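Local structure of Thiol:disulfide interchange protein DsbA (Neisseria meningitidis serogroup B, 2ZNM) at residues Q18-V26 with I175-R186; G31-H39 with N88-Y96. The protein is a DsbA-like member of the thioredoxin family that probably works as a disulfide oxidoreductase in the periplasm. All coordinates share one frame; numbering follows the deposited sequence.

In the fold
Strand 24-30, an inner strand of the sheet, ties the two contacts together. Its start belongs to contact 1, where helix 167-185 packs on it, and its end runs into the loop of contact 2, which lies against helix 84-97. The contact centres are about 29 Å apart and their nearest atoms about 13 Å, on opposite sides of the chain's centre, and they do not touch. In sequence, both segments of contact 2 fall between those of contact 1. Contact 2 holds the predicted redox pair Cys34 and Cys37, whereas contact 1 is structural packing of the thioredoxin fold at the far end of the strand, remote from that site.

Contact 1: residues Q18-V26 with I175-R186; sequences QEQSGKIEV and IKELVAKVREER
The guanidinium group of Arg186 turns its edge to the loop before the strand: Lys23 O and Gln18 OE1 lie near its plane, and Val182 CG1 sits 3.2 Å above one face, offset toward the rim. Arg186 NH2 reaches Lys23 O at 2.9 Å in a weak, bent bond. Gln18 OE1 stays 3.6 Å from Arg186 NH1, its amide plane turned 62° from the guanidinium. That amide is used within its own segment, joining the loop to the start of the strand: NE2 of Gln18 gives a straighter bond of 2.8 Å to Lys23 O, and OE1 takes the backbone N of Glu25 from above its carbonyl plane.

The axes of strand 24-26 and helix 175-185 approach to 9.3 Å at 154°, nearly antiparallel. Ile24 fills the gap. Its chi1 of -54° sets CG1 anti to the carbonyl carbon and CG2 anti to the backbone N, 3.7 Å from Val182 CG1; the extended chi2 then carries CD1 to Val179 O and to Arg183 CB (3.6 Å). Val26 adds a second row, its CG1 3.9 Å from Ile175 CG2 and its CG2 against Val179. The charged end of Arg183 turns to Asp54 in a salt bridge.

Two donors thus meet at Lys23 O, but the C-terminal helix is held to the strand chiefly by apolar packing, with one weak bond from Arg186, just past the helix end, as the polar addition.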
loop_
_atom_site.group_PDB
_atom_site.type_symbol
_atom_site.label_atom_id
_atom_site.label_comp_id
_atom_site.label_asym_id
_atom_site.label_seq_id
_atom_site.Cartn_x
_atom_site.Cartn_y
_atom_site.Cartn_z
ATOM N N GLN A 18 9.819 0.634 10.528
ATOM C CA GLN A 18 10.156 0.363 9.132
ATOM C C GLN A 18 10.340 -1.131 8.866
ATOM O O GLN A 18 10.709 -1.894 9.758
ATOM C CB GLN A 18 11.411 1.144 8.697
ATOM C CG GLN A 18 11.202 2.657 8.590
ATOM C CD GLN A 18 12.319 3.377 7.846
ATOM O OE1 GLN A 18 12.155 4.516 7.420
ATOM N NE2 GLN A 18 13.456 2.715 7.689
ATOM N N GLU A 19 10.058 -1.526 7.628
ATOM C CA GLU A 19 10.312 -2.871 7.129
ATOM C C GLU A 19 11.818 -3.172 7.183
ATOM O O GLU A 19 12.232 -4.252 7.610
ATOM C CB GLU A 19 9.854 -2.934 5.682
ATOM C CG GLU A 19 8.893 -4.038 5.325
ATOM C CD GLU A 19 8.221 -3.774 3.977
ATOM O OE1 GLU A 19 8.872 -3.179 3.080
ATOM O OE2 GLU A 19 7.041 -4.154 3.815
ATOM N N GLN A 20 12.619 -2.200 6.742
ATOM C CA GLN A 20 14.075 -2.306 6.685
ATOM C C GLN A 20 14.702 -1.106 7.380
ATOM O O GLN A 20 14.311 0.032 7.115
ATOM C CB GLN A 20 14.555 -2.280 5.230
ATOM C CG GLN A 20 13.902 -3.256 4.269
ATOM C CD GLN A 20 14.526 -3.187 2.886
ATOM O OE1 GLN A 20 13.890 -2.765 1.914
ATOM N NE2 GLN A 20 15.794 -3.581 2.796
ATOM N N SER A 21 15.687 -1.354 8.247
ATOM C CA SER A 21 16.473 -0.272 8.844
ATOM C C SER A 21 17.603 0.177 7.921
ATOM O O SER A 21 17.971 -0.536 6.981
ATOM C CB SER A 21 17.030 -0.682 10.202
ATOM O OG SER A 21 16.015 -0.621 11.185
ATOM N N GLY A 22 18.137 1.367 8.177
ATOM C CA GLY A 22 19.232 1.908 7.366
ATOM C C GLY A 22 18.768 2.689 6.146
ATOM O O GLY A 22 19.303 3.763 5.864
ATOM N N LYS A 23 17.795 2.133 5.419
ATOM C CA LYS A 23 17.115 2.826 4.313
ATOM C C LYS A 23 15.936 3.658 4.817
ATOM O O LYS A 23 15.501 3.512 5.958
ATOM C CB LYS A 23 16.623 1.831 3.254
ATOM C CG LYS A 23 17.731 1.119 2.496
ATOM C CD LYS A 23 17.232 -0.182 1.892
ATOM C CE LYS A 23 18.292 -1.279 1.988
ATOM N NZ LYS A 23 17.918 -2.438 1.122
ATOM N N ILE A 24 15.431 4.527 3.950
ATOM C CA ILE A 24 14.331 5.426 4.273
ATOM C C ILE A 24 13.067 4.891 3.621
ATOM O O ILE A 24 12.956 4.827 2.389
ATOM C CB ILE A 24 14.629 6.888 3.821
ATOM C CG1 ILE A 24 15.962 7.370 4.405
ATOM C CG2 ILE A 24 13.515 7.833 4.242
ATOM C CD1 ILE A 24 16.574 8.545 3.676
ATOM N N GLU A 25 12.116 4.493 4.462
ATOM C CA GLU A 25 10.847 3.966 3.982
ATOM C C GLU A 25 9.938 5.062 3.468
ATOM O O GLU A 25 9.854 6.150 4.038
ATOM C CB GLU A 25 10.143 3.198 5.093
ATOM C CG GLU A 25 8.825 2.519 4.703
ATOM C CD GLU A 25 8.354 1.574 5.806
ATOM O OE1 GLU A 25 8.860 0.428 5.860
ATOM O OE2 GLU A 25 7.502 1.990 6.628
ATOM N N VAL A 26 9.277 4.762 2.359
ATOM C CA VAL A 26 8.135 5.541 1.903
ATOM C C VAL A 26 6.958 4.568 1.876
ATOM O O VAL A 26 6.873 3.679 1.028
ATOM C CB VAL A 26 8.395 6.202 0.537
ATOM C CG1 VAL A 26 7.174 7.004 0.084
ATOM C CG2 VAL A 26 9.604 7.097 0.623
ATOM N N ILE A 175 7.199 14.507 -0.629
ATOM C CA ILE A 175 7.789 13.215 -0.288
ATOM C C ILE A 175 9.314 13.257 -0.436
ATOM O O ILE A 175 10.028 12.825 0.468
ATOM C CB ILE A 175 7.159 12.054 -1.107
ATOM C CG1 ILE A 175 5.683 11.884 -0.738
ATOM C CG2 ILE A 175 7.886 10.742 -0.858
ATOM C CD1 ILE A 175 4.807 11.239 -1.827
ATOM N N LYS A 176 9.806 13.803 -1.551
ATOM C CA LYS A 176 11.251 13.876 -1.796
ATOM C C LYS A 176 12.008 14.728 -0.771
ATOM O O LYS A 176 13.084 14.335 -0.315
ATOM C CB LYS A 176 11.568 14.295 -3.231
ATOM C CG LYS A 176 11.597 13.103 -4.194
ATOM C CD LYS A 176 11.835 13.530 -5.629
ATOM C CE LYS A 176 13.268 14.031 -5.836
ATOM N NZ LYS A 176 13.514 14.487 -7.244
ATOM N N GLU A 177 11.419 15.869 -0.404
ATOM C CA GLU A 177 11.954 16.749 0.639
ATOM C C GLU A 177 11.950 16.087 2.020
ATOM O O GLU A 177 12.858 16.304 2.816
ATOM C CB GLU A 177 11.174 18.068 0.691
ATOM C CG GLU A 177 11.586 19.102 -0.364
ATOM C CD GLU A 177 10.971 20.486 -0.124
ATOM O OE1 GLU A 177 9.758 20.570 0.193
ATOM O OE2 GLU A 177 11.701 21.497 -0.263
ATOM N N LEU A 178 10.925 15.280 2.286
ATOM C CA LEU A 178 10.798 14.532 3.539
ATOM C C LEU A 178 11.829 13.422 3.675
ATOM O O LEU A 178 12.305 13.147 4.773
ATOM C CB LEU A 178 9.385 13.956 3.680
ATOM C CG LEU A 178 8.377 14.499 4.708
ATOM C CD1 LEU A 178 8.632 15.933 5.154
ATOM C CD2 LEU A 178 6.941 14.344 4.191
ATOM N N VAL A 179 12.154 12.775 2.561
ATOM C CA VAL A 179 13.220 11.772 2.530
ATOM C C VAL A 179 14.571 12.438 2.820
ATOM O O VAL A 179 15.406 11.869 3.530
ATOM C CB VAL A 179 13.245 11.010 1.176
ATOM C CG1 VAL A 179 14.483 10.142 1.051
ATOM C CG2 VAL A 179 11.986 10.156 1.023
ATOM N N ALA A 180 14.769 13.647 2.289
ATOM C CA ALA A 180 15.987 14.428 2.553
ATOM C C ALA A 180 16.034 14.942 3.993
ATOM O O ALA A 180 17.114 15.099 4.567
ATOM C CB ALA A 180 16.116 15.576 1.569
ATOM N N LYS A 181 14.858 15.203 4.563
ATOM C CA LYS A 181 14.720 15.594 5.969
ATOM C C LYS A 181 15.113 14.444 6.904
ATOM O O LYS A 181 15.889 14.635 7.844
ATOM C CB LYS A 181 13.284 16.060 6.261
ATOM C CG LYS A 181 13.051 16.605 7.670
ATOM C CD LYS A 181 11.625 17.111 7.833
ATOM C CE LYS A 181 11.308 17.479 9.280
ATOM N NZ LYS A 181 11.969 18.742 9.717
ATOM N N VAL A 182 14.574 13.257 6.628
ATOM C CA VAL A 182 14.847 12.051 7.410
ATOM C C VAL A 182 16.331 11.667 7.348
ATOM O O VAL A 182 16.949 11.396 8.379
ATOM C CB VAL A 182 13.903 10.861 6.973
ATOM C CG1 VAL A 182 14.414 9.515 7.462
ATOM C CG2 VAL A 182 12.474 11.088 7.462
ATOM N N ARG A 183 16.896 11.669 6.144
ATOM C CA ARG A 183 18.297 11.302 5.925
ATOM C C ARG A 183 19.250 12.153 6.765
ATOM O O ARG A 183 20.105 11.618 7.476
ATOM C CB ARG A 183 18.648 11.413 4.438
ATOM C CG ARG A 183 20.120 11.215 4.096
ATOM C CD ARG A 183 20.302 11.011 2.597
ATOM N NE ARG A 183 19.572 12.008 1.812
ATOM C CZ ARG A 183 18.861 11.736 0.725
ATOM N NH1 ARG A 183 18.759 10.490 0.289
ATOM N NH2 ARG A 183 18.237 12.713 0.080
ATOM N N GLU A 184 19.080 13.471 6.663
ATOM C CA GLU A 184 19.872 14.457 7.390
ATOM C C GLU A 184 19.695 14.297 8.902
ATOM O O GLU A 184 20.676 14.326 9.648
ATOM C CB GLU A 184 19.512 15.875 6.904
ATOM C CG GLU A 184 19.654 17.011 7.922
ATOM C CD GLU A 184 21.058 17.582 8.013
ATOM O OE1 GLU A 184 21.642 17.921 6.958
ATOM O OE2 GLU A 184 21.571 17.710 9.147
ATOM N N GLU A 185 18.455 14.095 9.349
ATOM C CA GLU A 185 18.192 13.983 10.788
ATOM C C GLU A 185 18.795 12.704 11.405
ATOM O O GLU A 185 19.194 12.702 12.574
ATOM C CB GLU A 185 16.694 14.169 11.114
ATOM C CG GLU A 185 15.838 12.916 11.083
ATOM C CD GLU A 185 14.362 13.178 11.402
ATOM O OE1 GLU A 185 13.619 12.189 11.580
ATOM O OE2 GLU A 185 13.939 14.356 11.476
ATOM N N ARG A 186 18.885 11.644 10.602
ATOM C CA ARG A 186 19.512 10.385 11.014
ATOM C C ARG A 186 21.030 10.370 10.769
ATOM O O ARG A 186 21.581 9.413 10.214
ATOM C CB ARG A 186 18.816 9.204 10.324
ATOM C CG ARG A 186 17.665 8.632 11.140
ATOM C CD ARG A 186 16.424 8.342 10.304
ATOM N NE ARG A 186 16.602 7.240 9.354
ATOM C CZ ARG A 186 15.620 6.456 8.910
ATOM N NH1 ARG A 186 14.369 6.625 9.330
ATOM N NH2 ARG A 186 15.892 5.489 8.044
#

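Contact 2: residues G31-H39 with N88-Y96; sequences GYFCVHCHH and NPAVFKAVY
Loop Gly31-His39 has two type I turns, Gly31-Cys34 and His36-His39, and comes closest to helix 88-96 near its two ends, with CA of Tyr32 5.1 Å from CA of Phe92 and CA of His39 4.8 Å from CA of Pro89. With CG anti to its carbonyl carbon (chi1 -75°), Tyr32 turns its ring edge to the face of Phe92, a T-shaped pair with centroids 5.0 Å apart and planes at 71°. Val91 CG1 sits 3.4 Å from the Tyr32 ring centroid, a CH-pi contact, while Tyr32 OH donates to Asn88 OD1 at 2.7 Å. His36 presents an edge to Phe92 as well, but offset. The His39 ring meets that of Tyr96 rim to rim, and His39 O receives a CA-H...O contact from Pro89 CA.

Tyr96 grips the backbone: its OH donates to an in-plane lone pair of Cys34 O at 2.6 Å and accepts from His36 N at 2.8 Å (154°), bracketing Val35, whose CG2 lies over its ring.

Cys34 to His36 run extended along a helix of the DsbA helical insertion, and Cys37 turns away. Cys34-Val35-His36-Cys37 is the thioredoxin-family CXXC motif; its predicted redox-active disulfide is absent here, Cys34 SG and Cys37 SG being 13.9 Å apart.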
loop_
_atom_site.group_PDB
_atom_site.type_symbol
_atom_site.label_atom_id
_atom_site.label_comp_id
_atom_site.label_asym_id
_atom_site.label_seq_id
_atom_site.Cartn_x
_atom_site.Cartn_y
_atom_site.Cartn_z
ATOM N N GLY A 31 -6.156 1.320 -1.030
ATOM C CA GLY A 31 -7.264 0.393 -1.152
ATOM C C GLY A 31 -7.423 -0.004 -2.598
ATOM O O GLY A 31 -7.119 0.783 -3.492
ATOM N N TYR A 32 -7.901 -1.221 -2.841
ATOM C CA TYR A 32 -8.253 -1.657 -4.200
ATOM C C TYR A 32 -9.510 -0.972 -4.756
ATOM O O TYR A 32 -9.884 -1.179 -5.924
ATOM C CB TYR A 32 -8.416 -3.171 -4.248
ATOM C CG TYR A 32 -7.118 -3.936 -4.214
ATOM C CD1 TYR A 32 -6.200 -3.843 -5.268
ATOM C CD2 TYR A 32 -6.812 -4.773 -3.145
ATOM C CE1 TYR A 32 -5.003 -4.550 -5.244
ATOM C CE2 TYR A 32 -5.615 -5.487 -3.107
ATOM C CZ TYR A 32 -4.721 -5.373 -4.163
ATOM O OH TYR A 32 -3.547 -6.080 -4.136
ATOM N N PHE A 33 -10.173 -0.175 -3.916
ATOM C CA PHE A 33 -11.315 0.626 -4.342
ATOM C C PHE A 33 -10.882 2.034 -4.790
ATOM O O PHE A 33 -11.740 2.880 -5.082
ATOM C CB PHE A 33 -12.323 0.736 -3.193
ATOM C CG PHE A 33 -11.676 1.038 -1.887
ATOM C CD1 PHE A 33 -11.141 2.299 -1.639
ATOM C CD2 PHE A 33 -11.544 0.047 -0.922
ATOM C CE1 PHE A 33 -10.504 2.566 -0.443
ATOM C CE2 PHE A 33 -10.923 0.311 0.259
ATOM C CZ PHE A 33 -10.393 1.563 0.507
ATOM N N CYS A 34 -9.565 2.290 -4.801
ATOM C CA CYS A 34 -9.005 3.536 -5.335
ATOM C C CYS A 34 -9.038 3.438 -6.852
ATOM O O CYS A 34 -8.477 2.507 -7.419
ATOM C CB CYS A 34 -7.561 3.771 -4.849
ATOM S SG CYS A 34 -7.304 3.987 -3.034
ATOM N N VAL A 35 -9.706 4.379 -7.512
ATOM C CA VAL A 35 -9.946 4.256 -8.951
ATOM C C VAL A 35 -8.859 4.941 -9.781
ATOM O O VAL A 35 -8.666 6.164 -9.722
ATOM C CB VAL A 35 -11.382 4.699 -9.370
ATOM C CG1 VAL A 35 -11.602 4.523 -10.888
ATOM C CG2 VAL A 35 -12.417 3.895 -8.592
ATOM N N HIS A 36 -8.150 4.112 -10.541
ATOM C CA HIS A 36 -7.048 4.545 -11.384
ATOM C C HIS A 36 -7.387 4.198 -12.805
ATOM O O HIS A 36 -7.890 3.107 -13.079
ATOM C CB HIS A 36 -5.762 3.828 -10.986
ATOM C CG HIS A 36 -5.381 4.032 -9.555
ATOM N ND1 HIS A 36 -5.324 2.999 -8.646
ATOM C CD2 HIS A 36 -5.037 5.153 -8.876
ATOM C CE1 HIS A 36 -4.976 3.474 -7.464
ATOM N NE2 HIS A 36 -4.786 4.777 -7.578
ATOM N N CYS A 37 -7.074 5.107 -13.720
ATOM C CA CYS A 37 -7.443 4.917 -15.110
ATOM C C CYS A 37 -6.783 3.714 -15.815
ATOM O O CYS A 37 -7.340 3.192 -16.789
ATOM C CB CYS A 37 -7.276 6.225 -15.902
ATOM S SG CYS A 37 -5.624 6.553 -16.558
ATOM N N HIS A 38 -5.615 3.267 -15.350
ATOM C CA HIS A 38 -5.005 2.083 -15.974
ATOM C C HIS A 38 -4.907 0.883 -15.031
ATOM O O HIS A 38 -4.164 -0.051 -15.315
ATOM C CB HIS A 38 -3.619 2.387 -16.596
ATOM C CG HIS A 38 -3.647 3.383 -17.717
ATOM N ND1 HIS A 38 -4.244 3.128 -18.933
ATOM C CD2 HIS A 38 -3.129 4.631 -17.807
ATOM C CE1 HIS A 38 -4.109 4.181 -19.716
ATOM N NE2 HIS A 38 -3.430 5.105 -19.057
ATOM N N HIS A 39 -5.660 0.909 -13.927
ATOM C CA HIS A 39 -5.649 -0.164 -12.908
ATOM C C HIS A 39 -4.275 -0.313 -12.237
ATOM O O HIS A 39 -3.868 -1.416 -11.854
ATOM C CB HIS A 39 -6.115 -1.516 -13.476
ATOM C CG HIS A 39 -7.400 -1.449 -14.244
ATOM N ND1 HIS A 39 -8.636 -1.511 -13.636
ATOM C CD2 HIS A 39 -7.642 -1.341 -15.571
ATOM C CE1 HIS A 39 -9.583 -1.434 -14.556
ATOM N NE2 HIS A 39 -9.006 -1.330 -15.738
ATOM N N ASN A 88 -2.057 -7.302 -9.772
ATOM C CA ASN A 88 -2.778 -6.150 -9.212
ATOM C C ASN A 88 -3.759 -5.498 -10.193
ATOM O O ASN A 88 -4.867 -5.132 -9.784
ATOM C CB ASN A 88 -1.824 -5.080 -8.668
ATOM C CG ASN A 88 -1.423 -5.319 -7.245
ATOM O OD1 ASN A 88 -2.193 -5.841 -6.438
ATOM N ND2 ASN A 88 -0.221 -4.900 -6.908
ATOM N N PRO A 89 -3.360 -5.333 -11.474
ATOM C CA PRO A 89 -4.315 -4.720 -12.406
ATOM C C PRO A 89 -5.667 -5.441 -12.443
ATOM O O PRO A 89 -6.719 -4.782 -12.345
ATOM C CB PRO A 89 -3.584 -4.800 -13.769
ATOM C CG PRO A 89 -2.133 -4.774 -13.409
ATOM C CD PRO A 89 -2.066 -5.616 -12.136
ATOM N N ALA A 90 -5.624 -6.772 -12.569
ATOM C CA ALA A 90 -6.809 -7.639 -12.482
ATOM C C ALA A 90 -7.519 -7.591 -11.114
ATOM O O ALA A 90 -8.718 -7.812 -11.040
ATOM C CB ALA A 90 -6.438 -9.084 -12.842
ATOM N N VAL A 91 -6.791 -7.302 -10.038
ATOM C CA VAL A 91 -7.413 -7.168 -8.719
ATOM C C VAL A 91 -8.198 -5.845 -8.605
ATOM O O VAL A 91 -9.374 -5.842 -8.218
ATOM C CB VAL A 91 -6.398 -7.319 -7.554
ATOM C CG1 VAL A 91 -7.095 -7.143 -6.209
ATOM C CG2 VAL A 91 -5.697 -8.674 -7.613
ATOM N N PHE A 92 -7.565 -4.724 -8.941
ATOM C CA PHE A 92 -8.299 -3.462 -9.015
ATOM C C PHE A 92 -9.596 -3.606 -9.813
ATOM O O PHE A 92 -10.658 -3.164 -9.366
ATOM C CB PHE A 92 -7.433 -2.362 -9.643
ATOM C CG PHE A 92 -6.442 -1.756 -8.696
ATOM C CD1 PHE A 92 -6.837 -0.766 -7.800
ATOM C CD2 PHE A 92 -5.115 -2.154 -8.713
ATOM C CE1 PHE A 92 -5.928 -0.195 -6.930
ATOM C CE2 PHE A 92 -4.200 -1.598 -7.837
ATOM C CZ PHE A 92 -4.607 -0.615 -6.943
ATOM N N LYS A 93 -9.505 -4.234 -10.988
ATOM C CA LYS A 93 -10.610 -4.284 -11.938
ATOM C C LYS A 93 -11.777 -5.085 -11.383
ATOM O O LYS A 93 -12.934 -4.758 -11.634
ATOM C CB LYS A 93 -10.142 -4.887 -13.264
ATOM C CG LYS A 93 -11.239 -5.003 -14.329
ATOM C CD LYS A 93 -10.688 -5.417 -15.678
ATOM C CE LYS A 93 -11.688 -6.239 -16.445
ATOM N NZ LYS A 93 -11.300 -6.319 -17.899
ATOM N N ALA A 94 -11.460 -6.145 -10.649
ATOM C CA ALA A 94 -12.460 -7.013 -10.051
ATOM C C ALA A 94 -13.170 -6.250 -8.921
ATOM O O ALA A 94 -14.383 -6.305 -8.795
ATOM C CB ALA A 94 -11.791 -8.278 -9.532
ATOM N N VAL A 95 -12.395 -5.527 -8.118
ATOM C CA VAL A 95 -12.931 -4.686 -7.062
ATOM C C VAL A 95 -13.808 -3.559 -7.663
ATOM O O VAL A 95 -14.916 -3.317 -7.168
ATOM C CB VAL A 95 -11.795 -4.184 -6.118
ATOM C CG1 VAL A 95 -12.320 -3.216 -5.067
ATOM C CG2 VAL A 95 -11.118 -5.369 -5.416
ATOM N N TYR A 96 -13.345 -2.935 -8.759
ATOM C CA TYR A 96 -14.110 -1.887 -9.475
ATOM C C TYR A 96 -15.454 -2.354 -10.012
ATOM O O TYR A 96 -16.431 -1.618 -9.969
ATOM C CB TYR A 96 -13.348 -1.319 -10.676
ATOM C CG TYR A 96 -12.041 -0.598 -10.406
ATOM C CD1 TYR A 96 -11.613 -0.300 -9.107
ATOM C CD2 TYR A 96 -11.236 -0.186 -11.472
ATOM C CE1 TYR A 96 -10.399 0.362 -8.887
ATOM C CE2 TYR A 96 -10.035 0.477 -11.251
ATOM C CZ TYR A 96 -9.623 0.742 -9.965
ATOM O OH TYR A 96 -8.429 1.395 -9.768
#